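Local coordinates for glutathione S-transferase (Sulfitobacter, PDB 4GF0) that binds glutathione and, as a glutathione transferase homologue, probably catalyses its conjugation to electrophilic substrates, at the interface of chains A and B. Residues are numbered along the deposited sequence; one frame, centred on the assembly and turned at random. Chains: chain A/B, Glutathione S-transferase.

The interface of chains A and B. Residues chain A 96-97, 100, 104; chain B 67, 69-70, 103.
The ring of A:Tyr100 lies flat over B:Gly69, whose CA sits under one face, 3.6 Å from the ring centroid, in a CH-pi contact. The CA is offset toward the hydroxyl-bearing end of the ring, and B:Gly69 CA is 3.4 Å from CZ of A:Tyr100. At the edge of the ring, in its plane, lie the methyl of B:Ala103 and, from its own chain, the carbonyl O of A:Arg96. Water 1 lies at the guanidinium edge of A:Arg96, 3.0 Å from NH1, and links it to O of B:Ala70. The ring of A:Tyr100 swings out from helix 89-111 with CG anti to the carbonyl carbon (chi1 -83°) and covers the first turn of helix 68-78 of chain B. With an alanine in place of A:Tyr100, B:Gly69 would probably lose its aromatic cover and a gap would open beside the B:Ala103 methyl.

Next to the ring, CB of B:Ala70 presses on the helix backbone, 3.4 Å from N of A:Ser97. CG of B:Glu67 packs against the carbonyl O of A:Ser97. The bend at chi2 (-66°) then turns the carboxylate toward A:Ser104. Its OE1 reaches water 2 at 2.6 Å, and the water also meets OG of A:Ser104. OG of A:Ser104 also donates to O of A:Tyr100 at 2.7 Å, tilted 33° from the carbonyl plane.

B:Glu67 belongs to the glutathione pocket, so this part of the two-fold interface joins the subunits beside a glutathione-binding site, probably the active site. It probably helps hold the dimer typical of glutathione transferases.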
ATOM      1  N   ARG A  96      -9.514  -4.658   1.561  1.00 12.18           N
ATOM      2  CA  ARG A  96      -8.384  -3.728   1.666  1.00  9.29           C
ATOM      3  C   ARG A  96      -7.227  -4.292   2.474  1.00 12.08           C
ATOM      4  O   ARG A  96      -6.076  -3.931   2.237  1.00 11.74           O
ATOM      5  CB  ARG A  96      -8.820  -2.353   2.195  1.00 10.69           C
ATOM      6  CG  ARG A  96      -9.624  -1.572   1.157  1.00 10.52           C
ATOM      7  CD  ARG A  96      -9.774  -0.107   1.521  1.00 10.55           C
ATOM      8  NE  ARG A  96     -10.696   0.514   0.572  1.00 10.86           N
ATOM      9  CZ  ARG A  96     -12.001   0.663   0.786  1.00 13.84           C
ATOM     10  NH1 ARG A  96     -12.540   0.276   1.939  1.00 14.25           N
ATOM     11  NH2 ARG A  96     -12.766   1.203  -0.159  1.00 12.93           N
ATOM     12  N   SER A  97      -7.522  -5.180   3.418  1.00 12.45           N
ATOM     13  CA  SER A  97      -6.462  -5.822   4.181  1.00 11.21           C
ATOM     14  C   SER A  97      -5.608  -6.625   3.225  1.00 11.75           C
ATOM     15  O   SER A  97      -4.383  -6.610   3.315  1.00 13.87           O
ATOM     16  CB  SER A  97      -7.041  -6.753   5.243  1.00 14.33           C
ATOM     17  OG  SER A  97      -5.997  -7.468   5.887  1.00 22.39           O
ATOM     18  N   TYR A 100      -3.471  -4.073   1.152  1.00  9.96           N
ATOM     19  CA  TYR A 100      -2.334  -3.513   1.876  1.00 12.94           C
ATOM     20  C   TYR A 100      -1.285  -4.564   2.189  1.00 15.23           C
ATOM     21  O   TYR A 100      -0.099  -4.248   2.210  1.00 13.68           O
ATOM     22  CB  TYR A 100      -2.772  -2.789   3.148  1.00 12.46           C
ATOM     23  CG  TYR A 100      -3.219  -1.365   2.889  1.00 11.78           C
ATOM     24  CD1 TYR A 100      -2.305  -0.322   2.883  1.00 11.52           C
ATOM     25  CD2 TYR A 100      -4.554  -1.068   2.652  1.00 11.48           C
ATOM     26  CE1 TYR A 100      -2.703   0.986   2.647  1.00  9.96           C
ATOM     27  CE2 TYR A 100      -4.966   0.238   2.406  1.00 13.24           C
ATOM     28  CZ  TYR A 100      -4.034   1.255   2.414  1.00 14.43           C
ATOM     29  OH  TYR A 100      -4.436   2.544   2.193  1.00 12.12           O
ATOM     30  N   SER A 104       2.507  -3.949   1.090  1.00 12.91           N
ATOM     31  CA  SER A 104       3.506  -3.740   2.148  1.00 13.80           C
ATOM     32  C   SER A 104       4.403  -4.945   2.389  1.00 14.27           C
ATOM     33  O   SER A 104       5.505  -4.811   2.955  1.00 15.33           O
ATOM     34  CB  SER A 104       2.799  -3.380   3.460  1.00 15.10           C
ATOM     35  OG  SER A 104       2.000  -4.464   3.922  1.00 20.48           O
TER
ATOM     36  N   GLU B  67      -3.997  -4.719   8.973  1.00 16.98           N
ATOM     37  CA  GLU B  67      -3.389  -3.755   8.044  1.00 13.80           C
ATOM     38  C   GLU B  67      -3.879  -2.339   8.310  1.00 16.06           C
ATOM     39  O   GLU B  67      -5.054  -2.031   8.106  1.00 16.78           O
ATOM     40  CB  GLU B  67      -3.591  -4.118   6.561  1.00 15.05           C
ATOM     41  CG  GLU B  67      -3.045  -5.477   6.161  1.00 19.35           C
ATOM     42  CD  GLU B  67      -1.523  -5.576   6.240  1.00 27.14           C
ATOM     43  OE1 GLU B  67      -0.825  -4.547   6.093  1.00 26.86           O
ATOM     44  OE2 GLU B  67      -1.019  -6.702   6.423  1.00 27.86           O
ATOM     45  N   GLY B  69      -3.799   0.586   6.840  1.00 13.91           N
ATOM     46  CA  GLY B  69      -4.530   1.313   5.816  1.00 12.92           C
ATOM     47  C   GLY B  69      -5.954   0.812   5.670  1.00 14.14           C
ATOM     48  O   GLY B  69      -6.871   1.591   5.430  1.00 13.25           O
ATOM     49  N   ALA B  70      -6.149  -0.492   5.813  1.00 12.94           N
ATOM     50  CA  ALA B  70      -7.480  -1.062   5.670  1.00 12.30           C
ATOM     51  C   ALA B  70      -8.325  -0.655   6.873  1.00 14.96           C
ATOM     52  O   ALA B  70      -9.515  -0.335   6.741  1.00 12.76           O
ATOM     53  CB  ALA B  70      -7.395  -2.585   5.570  1.00 12.39           C
ATOM     54  N   ALA B 103       2.757   2.709   3.321  1.00 12.62           N
ATOM     55  CA  ALA B 103       2.726   1.263   3.566  1.00 15.73           C
ATOM     56  C   ALA B 103       3.818   0.513   2.810  1.00 17.01           C
ATOM     57  O   ALA B 103       4.405  -0.438   3.333  1.00 16.65           O
ATOM     58  CB  ALA B 103       1.352   0.684   3.186  1.00 13.40           C
TER
HETATM   59  O   HOH W   1     -11.503  -0.761   4.527  1.00 14.15           O
HETATM   60  O   HOH W   2       0.230  -2.287   5.218  1.00 42.67           O